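PDB 7D7P: phosphodiesterase from Salpingoeca rosetta, which belongs to the HD-type phosphodiesterase family and holds a zinc ion and a magnesium ion in its all-helical domain. Local coordinates for residues 111-122 with 255-266; 134-142 with 205-214. All coordinates share one frame; numbering follows the deposited sequence.

In the fold
Both contacts lie in the all-helical phosphodiesterase domain, their centres about 15 Å apart. Interaction 1 joins helix 109-126 to the end of helix 245-260 and the turn after it, close to the centre of the chain, and supplies two of the four protein ligands of the zinc ion. Interaction 2 pairs helix 133-145 with helix 200-215, farther out, and is nested along the chain inside the loop that interaction 1 closes. Helices 109-126 and 133-145 are consecutive, and Leu116 packs on Leu140. Leu256 bridges the two contacts, touching Met139, Cys213 and Ile214, so the helix pair of interaction 2 packs against the helices that carry His111 and Asp260, while His146 and Asp147 directly follow helix 133-145.

Interaction 1: 111-122 with 255-266; sequences HAVMVLHTTYLL and LLHTADLHNPIK. With ZN (zinc ion), chain G.
The zinc site of the HD-type phosphodiesterase fold joins these two segments: His111 NE2 binds the zinc ion at 2.2 Å and Asp260 OD1 at 2.3 Å, with His146 and Asp147 as the other protein ligands. Water 2, also on the metal, donates a hydrogen bond to Asp260 OD2. The other nitrogen of the His111 ring is used too: ND1 donates to His262 NE2 (3.0 Å), lying near both ring planes although the N-H bends to 138°. This second-shell bond restrains rotation of the metal-binding imidazole. The two rings meet rim to rim, and Met114 CB lies over one face of the His262 ring, toward its rim, in a CH-pi contact.

Farther along, helices 111-122 and 255-260 cross at 131°. Ala259 is a knob in the hole formed by Val115, Thr118, Thr119 and Leu122, its CB 3.4 Å from Thr119 OG1. That hydroxyl, anti to its own carbonyl carbon (chi1 -60°), donates back to Val115 O, while Thr118 OG1 does the same to Met114 O. Beyond Thr118, water 1 donates to Thr118 OG1 and accepts from Lys266 NZ, which also bonds Phe56 O; the same water is hydrogen-bonded to His117 ND1 (2.7 Å).

Interaction 2: 134-142 with 205-214; sequences VELLAMLIA and RLRAVIINCI
With CG of Arg205 anti to the backbone N (chi1 178°) and the chain bent at chi2, the guanidinium swings over to Glu135, whose extended chain reaches across to meet it. Both nitrogens on one side of the guanidinium, NE at 2.9 Å and NH2 at 2.7 Å, grip the single oxygen Glu135 OE2 in a side-on salt bridge. That oxygen lies close to the guanidinium plane, yet the two groups are turned 46° from each other: NE meets the anti lone pair of OE2, whereas NH2 approaches from above the carboxylate plane. Val209 CG2 rests over one guanidinium face and also touches Glu135 CG. The second carboxylate oxygen, OE1, forms a salt bridge with Arg248 of helix 245-260, placing Glu135 between two arginines, which would probably favour its ionised form.

Behind this polar end, helices 134-142 and 205-214 pack at 40° with their axes 8.8 Å apart, a close helix pair of the all-helical phosphodiesterase domain. Small residues allow the approach: Ala138 faces Leu206 and Ala142 faces Ile210. Ala138 CB touches Leu206 CD1 and Val209 CG1, both at 3.7 Å, and Ile210 CG1 lies against Ala138 O. On one flank Ile141 CG2 meets Ile210 CD1, while Val134 CG1 reaches Leu206 CB. Met139 starts out pointing away from helix 205-214, but the bend at chi2 carries its sulfur back, leaving SD 3.7 Å from Cys213 SG and 4.0 Å from Val209 CG1.

Interaction 1: 111-122 with 255-266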
loop_
_atom_site.group_PDB
_atom_site.type_symbol
_atom_site.label_atom_id
_atom_site.label_comp_id
_atom_site.label_asym_id
_atom_site.label_seq_id
_atom_site.Cartn_x
_atom_site.Cartn_y
_atom_site.Cartn_z
ATOM N N HIS A 111 -10.014 -26.538 -3.669
ATOM C CA HIS A 111 -10.227 -25.124 -3.965
ATOM C C HIS A 111 -11.685 -24.855 -4.327
ATOM O O HIS A 111 -12.256 -23.836 -3.922
ATOM C CB HIS A 111 -9.304 -24.676 -5.098
ATOM C CG HIS A 111 -9.600 -23.302 -5.614
ATOM N ND1 HIS A 111 -9.582 -22.184 -4.809
ATOM C CD2 HIS A 111 -9.921 -22.864 -6.855
ATOM C CE1 HIS A 111 -9.879 -21.117 -5.529
ATOM N NE2 HIS A 111 -10.090 -21.502 -6.774
ATOM N N ALA A 112 -12.299 -25.761 -5.091
ATOM C CA ALA A 112 -13.707 -25.602 -5.444
ATOM C C ALA A 112 -14.593 -25.604 -4.203
ATOM O O ALA A 112 -15.514 -24.787 -4.090
ATOM C CB ALA A 112 -14.136 -26.708 -6.408
ATOM N N VAL A 113 -14.332 -26.516 -3.262
ATOM C CA VAL A 113 -15.131 -26.565 -2.039
ATOM C C VAL A 113 -14.908 -25.309 -1.205
ATOM O O VAL A 113 -15.842 -24.786 -0.584
ATOM C CB VAL A 113 -14.808 -27.842 -1.241
ATOM C CG1 VAL A 113 -15.628 -27.896 0.045
ATOM C CG2 VAL A 113 -15.063 -29.074 -2.095
ATOM N N MET A 114 -13.670 -24.805 -1.184
ATOM C CA MET A 114 -13.380 -23.555 -0.484
ATOM C C MET A 114 -14.197 -22.399 -1.049
ATOM O O MET A 114 -14.703 -21.559 -0.296
ATOM C CB MET A 114 -11.885 -23.239 -0.577
ATOM C CG MET A 114 -11.012 -24.063 0.353
ATOM S SD MET A 114 -11.128 -23.496 2.056
ATOM C CE MET A 114 -9.860 -22.227 2.095
ATOM N N VAL A 115 -14.329 -22.331 -2.374
ATOM C CA VAL A 115 -15.087 -21.242 -2.980
ATOM C C VAL A 115 -16.581 -21.443 -2.755
ATOM O O VAL A 115 -17.328 -20.478 -2.553
ATOM C CB VAL A 115 -14.735 -21.121 -4.474
ATOM C CG1 VAL A 115 -15.614 -20.081 -5.162
ATOM C CG2 VAL A 115 -13.270 -20.758 -4.628
ATOM N N LEU A 116 -17.040 -22.697 -2.772
ATOM C CA LEU A 116 -18.437 -22.972 -2.455
ATOM C C LEU A 116 -18.763 -22.559 -1.025
ATOM O O LEU A 116 -19.764 -21.877 -0.776
ATOM C CB LEU A 116 -18.752 -24.454 -2.669
ATOM C CG LEU A 116 -20.089 -24.898 -2.062
ATOM C CD1 LEU A 116 -21.255 -24.249 -2.792
ATOM C CD2 LEU A 116 -20.231 -26.413 -2.061
ATOM N N HIS A 117 -17.920 -22.960 -0.070
ATOM C CA HIS A 117 -18.190 -22.649 1.330
ATOM C C HIS A 117 -18.096 -21.152 1.599
ATOM O O HIS A 117 -18.908 -20.598 2.349
ATOM C CB HIS A 117 -17.229 -23.419 2.234
ATOM C CG HIS A 117 -17.513 -23.253 3.694
ATOM N ND1 HIS A 117 -16.948 -22.251 4.453
ATOM C CD2 HIS A 117 -18.308 -23.959 4.533
ATOM C CE1 HIS A 117 -17.382 -22.347 5.698
ATOM N NE2 HIS A 117 -18.208 -23.375 5.773
ATOM N N THR A 118 -17.108 -20.483 1.001
ATOM C CA THR A 118 -16.969 -19.042 1.194
ATOM C C THR A 118 -18.129 -18.288 0.553
ATOM O O THR A 118 -18.578 -17.264 1.083
ATOM C CB THR A 118 -15.631 -18.567 0.627
ATOM O OG1 THR A 118 -14.572 -19.361 1.181
ATOM C CG2 THR A 118 -15.388 -17.097 0.958
ATOM N N THR A 119 -18.623 -18.776 -0.589
ATOM C CA THR A 119 -19.815 -18.186 -1.191
ATOM C C THR A 119 -21.021 -18.349 -0.276
ATOM O O THR A 119 -21.849 -17.438 -0.153
ATOM C CB THR A 119 -20.091 -18.823 -2.555
ATOM O OG1 THR A 119 -18.974 -18.602 -3.425
ATOM C CG2 THR A 119 -21.345 -18.225 -3.187
ATOM N N TYR A 120 -21.127 -19.503 0.384
ATOM C CA TYR A 120 -22.206 -19.719 1.341
ATOM C C TYR A 120 -22.099 -18.754 2.517
ATOM O O TYR A 120 -23.116 -18.277 3.033
ATOM C CB TYR A 120 -22.181 -21.176 1.804
ATOM C CG TYR A 120 -22.559 -21.416 3.246
ATOM C CD1 TYR A 120 -23.891 -21.504 3.631
ATOM C CD2 TYR A 120 -21.583 -21.592 4.218
ATOM C CE1 TYR A 120 -24.239 -21.739 4.947
ATOM C CE2 TYR A 120 -21.922 -21.826 5.534
ATOM C CZ TYR A 120 -23.249 -21.900 5.894
ATOM O OH TYR A 120 -23.585 -22.139 7.208
ATOM N N LEU A 121 -20.873 -18.438 2.944
ATOM C CA LEU A 121 -20.698 -17.474 4.026
ATOM C C LEU A 121 -21.061 -16.065 3.573
ATOM O O LEU A 121 -21.722 -15.321 4.309
ATOM C CB LEU A 121 -19.259 -17.510 4.544
ATOM C CG LEU A 121 -18.763 -18.787 5.228
ATOM C CD1 LEU A 121 -17.262 -18.706 5.470
ATOM C CD2 LEU A 121 -19.502 -19.036 6.535
ATOM N N LEU A 122 -20.647 -15.684 2.361
ATOM C CA LEU A 122 -20.877 -14.322 1.888
ATOM C C LEU A 122 -22.357 -14.063 1.624
ATOM O O LEU A 122 -22.877 -13.000 1.982
ATOM C CB LEU A 122 -20.053 -14.063 0.626
ATOM C CG LEU A 122 -18.538 -13.956 0.812
ATOM C CD1 LEU A 122 -17.823 -14.068 -0.525
ATOM C CD2 LEU A 122 -18.175 -12.651 1.503
ATOM N N LEU A 255 -19.513 -11.009 -5.588
ATOM C CA LEU A 255 -19.356 -11.869 -4.418
ATOM C C LEU A 255 -18.632 -13.167 -4.763
ATOM O O LEU A 255 -17.815 -13.651 -3.971
ATOM C CB LEU A 255 -20.721 -12.162 -3.794
ATOM C CG LEU A 255 -21.388 -10.984 -3.077
ATOM C CD1 LEU A 255 -22.764 -11.375 -2.559
ATOM C CD2 LEU A 255 -20.506 -10.477 -1.942
ATOM N N LEU A 256 -18.922 -13.756 -5.929
ATOM C CA LEU A 256 -18.219 -14.980 -6.310
ATOM C C LEU A 256 -16.740 -14.709 -6.555
ATOM O O LEU A 256 -15.886 -15.534 -6.207
ATOM C CB LEU A 256 -18.854 -15.610 -7.550
ATOM C CG LEU A 256 -18.167 -16.917 -7.974
ATOM C CD1 LEU A 256 -18.327 -17.979 -6.892
ATOM C CD2 LEU A 256 -18.671 -17.436 -9.317
ATOM N N HIS A 257 -16.419 -13.563 -7.159
ATOM C CA HIS A 257 -15.020 -13.179 -7.313
ATOM C C HIS A 257 -14.355 -13.000 -5.955
ATOM O O HIS A 257 -13.187 -13.367 -5.772
ATOM C CB HIS A 257 -14.918 -11.899 -8.145
ATOM C CG HIS A 257 -13.518 -11.397 -8.316
ATOM N ND1 HIS A 257 -12.509 -12.171 -8.846
ATOM C CD2 HIS A 257 -12.962 -10.194 -8.035
ATOM C CE1 HIS A 257 -11.390 -11.470 -8.880
ATOM N NE2 HIS A 257 -11.638 -10.267 -8.393
ATOM N N THR A 258 -15.092 -12.448 -4.983
ATOM C CA THR A 258 -14.572 -12.332 -3.624
ATOM C C THR A 258 -14.256 -13.702 -3.036
ATOM O O THR A 258 -13.198 -13.894 -2.425
ATOM C CB THR A 258 -15.573 -11.593 -2.734
ATOM O OG1 THR A 258 -15.893 -10.324 -3.314
ATOM C CG2 THR A 258 -14.995 -11.379 -1.336
ATOM N N ALA A 259 -15.161 -14.670 -3.210
ATOM C CA ALA A 259 -14.930 -15.998 -2.651
ATOM C C ALA A 259 -13.798 -16.722 -3.368
ATOM O O ALA A 259 -13.116 -17.554 -2.760
ATOM C CB ALA A 259 -16.210 -16.831 -2.708
ATOM N N ASP A 260 -13.588 -16.425 -4.654
ATOM C CA ASP A 260 -12.488 -17.040 -5.388
ATOM C C ASP A 260 -11.142 -16.657 -4.783
ATOM O O ASP A 260 -10.227 -17.485 -4.709
ATOM C CB ASP A 260 -12.551 -16.635 -6.861
ATOM C CG ASP A 260 -11.675 -17.505 -7.744
ATOM O OD1 ASP A 260 -11.252 -18.584 -7.282
ATOM O OD2 ASP A 260 -11.407 -17.112 -8.901
ATOM N N LEU A 261 -11.005 -15.409 -4.343
ATOM C CA LEU A 261 -9.771 -14.930 -3.722
ATOM C C LEU A 261 -9.835 -15.110 -2.204
ATOM O O LEU A 261 -9.776 -14.158 -1.428
ATOM C CB LEU A 261 -9.524 -13.473 -4.099
ATOM C CG LEU A 261 -9.532 -13.131 -5.591
ATOM C CD1 LEU A 261 -9.292 -11.642 -5.806
ATOM C CD2 LEU A 261 -8.501 -13.959 -6.341
ATOM N N HIS A 262 -9.959 -16.371 -1.786
ATOM C CA HIS A 262 -10.157 -16.686 -0.375
ATOM C C HIS A 262 -8.865 -16.706 0.432
ATOM O O HIS A 262 -8.935 -16.682 1.667
ATOM C CB HIS A 262 -10.873 -18.035 -0.229
ATOM C CG HIS A 262 -10.173 -19.175 -0.903
ATOM N ND1 HIS A 262 -8.988 -19.704 -0.437
ATOM C CD2 HIS A 262 -10.496 -19.891 -2.007
ATOM C CE1 HIS A 262 -8.609 -20.695 -1.227
ATOM N NE2 HIS A 262 -9.507 -20.827 -2.187
ATOM N N ASN A 263 -7.702 -16.739 -0.220
ATOM C CA ASN A 263 -6.440 -16.859 0.510
ATOM C C ASN A 263 -6.224 -15.750 1.536
ATOM O O ASN A 263 -5.940 -16.075 2.704
ATOM C CB ASN A 263 -5.273 -16.925 -0.483
ATOM C CG ASN A 263 -5.092 -18.303 -1.077
ATOM O OD1 ASN A 263 -5.979 -19.150 -0.990
ATOM N ND2 ASN A 263 -3.937 -18.534 -1.692
ATOM N N PRO A 264 -6.330 -14.458 1.203
ATOM C CA PRO A 264 -6.006 -13.422 2.195
ATOM C C PRO A 264 -7.068 -13.205 3.263
ATOM O O PRO A 264 -6.812 -12.446 4.208
ATOM C CB PRO A 264 -5.837 -12.151 1.339
ATOM C CG PRO A 264 -5.835 -12.618 -0.089
ATOM C CD PRO A 264 -6.661 -13.853 -0.098
ATOM N N ILE A 265 -8.240 -13.823 3.158
ATOM C CA ILE A 265 -9.294 -13.631 4.146
ATOM C C ILE A 265 -9.432 -14.851 5.058
ATOM O O ILE A 265 -10.436 -14.995 5.751
ATOM C CB ILE A 265 -10.632 -13.271 3.481
ATOM C CG1 ILE A 265 -11.085 -14.373 2.522
ATOM C CG2 ILE A 265 -10.524 -11.938 2.754
ATOM C CD1 ILE A 265 -12.410 -14.077 1.848
ATOM N N LYS A 266 -8.433 -15.718 5.075
ATOM C CA LYS A 266 -8.368 -16.885 5.936
ATOM C C LYS A 266 -7.261 -16.719 6.974
ATOM O O LYS A 266 -6.414 -15.824 6.858
ATOM C CB LYS A 266 -8.122 -18.143 5.092
ATOM C CG LYS A 266 -9.309 -18.560 4.237
ATOM C CD LYS A 266 -10.459 -19.055 5.094
ATOM C CE LYS A 266 -11.638 -19.503 4.240
ATOM N NZ LYS A 266 -12.710 -20.118 5.077
HETATM ZN ZN ZN G . -10.725 -20.347 -8.601
HETATM O O HOH W 1 -14.909 -20.638 3.607
HETATM O O HOH W 2 -10.997 -18.951 -10.647
HETATM O O HOH W 3 -8.496 -19.529 -8.710
#

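Interaction 2: 134-142 with 205-214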
loop_
_atom_site.group_PDB
_atom_site.type_symbol
_atom_site.label_atom_id
_atom_site.label_comp_id
_atom_site.label_asym_id
_atom_site.label_seq_id
_atom_site.Cartn_x
_atom_site.Cartn_y
_atom_site.Cartn_z
ATOM N N VAL A 134 -33.775 -19.163 -7.095
ATOM C CA VAL A 134 -33.088 -19.729 -8.251
ATOM C C VAL A 134 -31.650 -19.226 -8.316
ATOM O O VAL A 134 -30.722 -19.996 -8.594
ATOM C CB VAL A 134 -33.868 -19.415 -9.542
ATOM C CG1 VAL A 134 -33.019 -19.714 -10.770
ATOM C CG2 VAL A 134 -35.165 -20.211 -9.587
ATOM N N GLU A 135 -31.438 -17.935 -8.044
ATOM C CA GLU A 135 -30.084 -17.387 -8.059
ATOM C C GLU A 135 -29.222 -17.988 -6.954
ATOM O O GLU A 135 -28.008 -18.136 -7.131
ATOM C CB GLU A 135 -30.130 -15.863 -7.933
ATOM C CG GLU A 135 -30.749 -15.159 -9.136
ATOM C CD GLU A 135 -31.158 -13.729 -8.837
ATOM O OE1 GLU A 135 -31.103 -13.321 -7.655
ATOM O OE2 GLU A 135 -31.545 -13.013 -9.785
ATOM N N LEU A 136 -29.824 -18.343 -5.817
ATOM C CA LEU A 136 -29.066 -18.991 -4.752
ATOM C C LEU A 136 -28.565 -20.359 -5.193
ATOM O O LEU A 136 -27.389 -20.692 -5.002
ATOM C CB LEU A 136 -29.926 -19.113 -3.493
ATOM C CG LEU A 136 -29.285 -19.821 -2.299
ATOM C CD1 LEU A 136 -28.051 -19.068 -1.821
ATOM C CD2 LEU A 136 -30.295 -19.986 -1.168
ATOM N N LEU A 137 -29.449 -21.167 -5.786
ATOM C CA LEU A 137 -29.030 -22.455 -6.331
ATOM C C LEU A 137 -27.965 -22.276 -7.405
ATOM O O LEU A 137 -27.012 -23.060 -7.480
ATOM C CB LEU A 137 -30.240 -23.204 -6.893
ATOM C CG LEU A 137 -29.975 -24.513 -7.639
ATOM C CD1 LEU A 137 -29.392 -25.563 -6.702
ATOM C CD2 LEU A 137 -31.250 -25.024 -8.299
ATOM N N ALA A 138 -28.104 -21.241 -8.240
ATOM C CA ALA A 138 -27.120 -20.993 -9.287
ATOM C C ALA A 138 -25.756 -20.625 -8.712
ATOM O O ALA A 138 -24.725 -20.993 -9.285
ATOM C CB ALA A 138 -27.609 -19.884 -10.220
ATOM N N MET A 139 -25.727 -19.900 -7.592
ATOM C CA MET A 139 -24.447 -19.510 -7.011
ATOM C C MET A 139 -23.710 -20.713 -6.435
ATOM O O MET A 139 -22.477 -20.776 -6.492
ATOM C CB MET A 139 -24.659 -18.441 -5.940
ATOM C CG MET A 139 -25.116 -17.100 -6.501
ATOM S SD MET A 139 -23.945 -16.420 -7.694
ATOM C CE MET A 139 -22.576 -16.025 -6.607
ATOM N N LEU A 140 -24.449 -21.678 -5.878
ATOM C CA LEU A 140 -23.815 -22.885 -5.352
ATOM C C LEU A 140 -23.202 -23.720 -6.470
ATOM O O LEU A 140 -22.081 -24.224 -6.333
ATOM C CB LEU A 140 -24.829 -23.714 -4.561
ATOM C CG LEU A 140 -25.512 -23.039 -3.368
ATOM C CD1 LEU A 140 -26.308 -24.057 -2.552
ATOM C CD2 LEU A 140 -24.498 -22.321 -2.494
ATOM N N ILE A 141 -23.924 -23.880 -7.582
ATOM C CA ILE A 141 -23.401 -24.649 -8.709
ATOM C C ILE A 141 -22.213 -23.933 -9.339
ATOM O O ILE A 141 -21.191 -24.556 -9.652
ATOM C CB ILE A 141 -24.516 -24.909 -9.739
ATOM C CG1 ILE A 141 -25.625 -25.767 -9.124
ATOM C CG2 ILE A 141 -23.950 -25.570 -10.990
ATOM C CD1 ILE A 141 -26.856 -25.897 -10.003
ATOM N N ALA A 142 -22.323 -22.615 -9.530
ATOM C CA ALA A 142 -21.245 -21.865 -10.166
ATOM C C ALA A 142 -19.966 -21.916 -9.340
ATOM O O ALA A 142 -18.870 -22.066 -9.894
ATOM C CB ALA A 142 -21.676 -20.416 -10.389
ATOM N N ARG A 205 -32.688 -18.004 -16.100
ATOM C CA ARG A 205 -32.027 -17.108 -15.157
ATOM C C ARG A 205 -30.853 -17.802 -14.476
ATOM O O ARG A 205 -29.781 -17.206 -14.313
ATOM C CB ARG A 205 -33.037 -16.598 -14.126
ATOM C CG ARG A 205 -32.449 -15.696 -13.054
ATOM C CD ARG A 205 -31.852 -14.426 -13.644
ATOM N NE ARG A 205 -31.401 -13.509 -12.601
ATOM C CZ ARG A 205 -30.792 -12.350 -12.829
ATOM N NH1 ARG A 205 -30.555 -11.954 -14.073
ATOM N NH2 ARG A 205 -30.421 -11.583 -11.813
ATOM N N LEU A 206 -31.034 -19.070 -14.092
ATOM C CA LEU A 206 -29.941 -19.831 -13.493
ATOM C C LEU A 206 -28.755 -19.943 -14.443
ATOM O O LEU A 206 -27.599 -19.792 -14.027
ATOM C CB LEU A 206 -30.431 -21.221 -13.088
ATOM C CG LEU A 206 -29.356 -22.184 -12.576
ATOM C CD1 LEU A 206 -29.737 -22.727 -11.210
ATOM C CD2 LEU A 206 -29.128 -23.323 -13.560
ATOM N N ARG A 207 -29.020 -20.214 -15.723
ATOM C CA ARG A 207 -27.940 -20.310 -16.701
ATOM C C ARG A 207 -27.236 -18.970 -16.874
ATOM O O ARG A 207 -26.002 -18.913 -16.943
ATOM C CB ARG A 207 -28.491 -20.812 -18.037
ATOM C CG ARG A 207 -27.479 -20.856 -19.171
ATOM C CD ARG A 207 -27.915 -21.838 -20.255
ATOM N NE ARG A 207 -27.110 -21.732 -21.472
ATOM C CZ ARG A 207 -25.914 -22.294 -21.633
ATOM N NH1 ARG A 207 -25.374 -23.005 -20.653
ATOM N NH2 ARG A 207 -25.256 -22.142 -22.776
ATOM N N ALA A 208 -28.003 -17.878 -16.934
ATOM C CA ALA A 208 -27.402 -16.556 -17.080
ATOM C C ALA A 208 -26.540 -16.200 -15.875
ATOM O O ALA A 208 -25.473 -15.593 -16.026
ATOM C CB ALA A 208 -28.492 -15.506 -17.289
ATOM N N VAL A 209 -26.985 -16.572 -14.673
ATOM C CA VAL A 209 -26.225 -16.257 -13.468
ATOM C C VAL A 209 -24.921 -17.046 -13.433
ATOM O O VAL A 209 -23.861 -16.502 -13.104
ATOM C CB VAL A 209 -27.082 -16.517 -12.215
ATOM C CG1 VAL A 209 -26.216 -16.524 -10.967
ATOM C CG2 VAL A 209 -28.178 -15.468 -12.093
ATOM N N ILE A 210 -24.975 -18.337 -13.776
ATOM C CA ILE A 210 -23.779 -19.173 -13.744
ATOM C C ILE A 210 -22.758 -18.688 -14.767
ATOM O O ILE A 210 -21.564 -18.576 -14.468
ATOM C CB ILE A 210 -24.150 -20.649 -13.974
ATOM C CG1 ILE A 210 -24.897 -21.209 -12.760
ATOM C CG2 ILE A 210 -22.902 -21.474 -14.270
ATOM C CD1 ILE A 210 -25.513 -22.574 -12.997
ATOM N N ILE A 211 -23.213 -18.395 -15.989
ATOM C CA ILE A 211 -22.300 -17.946 -17.038
ATOM C C ILE A 211 -21.625 -16.641 -16.635
ATOM O O ILE A 211 -20.393 -16.519 -16.676
ATOM C CB ILE A 211 -23.044 -17.804 -18.378
ATOM C CG1 ILE A 211 -23.417 -19.179 -18.940
ATOM C CG2 ILE A 211 -22.194 -17.023 -19.382
ATOM C CD1 ILE A 211 -24.391 -19.120 -20.110
ATOM N N ASN A 212 -22.421 -15.648 -16.227
ATOM C CA ASN A 212 -21.867 -14.335 -15.915
ATOM C C ASN A 212 -20.924 -14.396 -14.721
ATOM O O ASN A 212 -19.883 -13.730 -14.712
ATOM C CB ASN A 212 -22.992 -13.333 -15.653
ATOM C CG ASN A 212 -22.475 -11.922 -15.423
ATOM O OD1 ASN A 212 -22.320 -11.481 -14.284
ATOM N ND2 ASN A 212 -22.202 -11.208 -16.510
ATOM N N CYS A 213 -21.261 -15.191 -13.705
ATOM C CA CYS A 213 -20.429 -15.223 -12.507
ATOM C C CYS A 213 -19.119 -15.960 -12.759
ATOM O O CYS A 213 -18.062 -15.518 -12.293
ATOM C CB CYS A 213 -21.202 -15.845 -11.343
ATOM S SG CYS A 213 -22.468 -14.735 -10.655
ATOM N N ILE A 214 -19.160 -17.069 -13.504
ATOM C CA ILE A 214 -17.924 -17.793 -13.799
ATOM C C ILE A 214 -17.027 -16.977 -14.724
ATOM O O ILE A 214 -15.807 -16.908 -14.525
ATOM C CB ILE A 214 -18.239 -19.180 -14.391
ATOM C CG1 ILE A 214 -18.814 -20.101 -13.312
ATOM C CG2 ILE A 214 -16.986 -19.803 -15.001
ATOM C CD1 ILE A 214 -19.216 -21.474 -13.823
#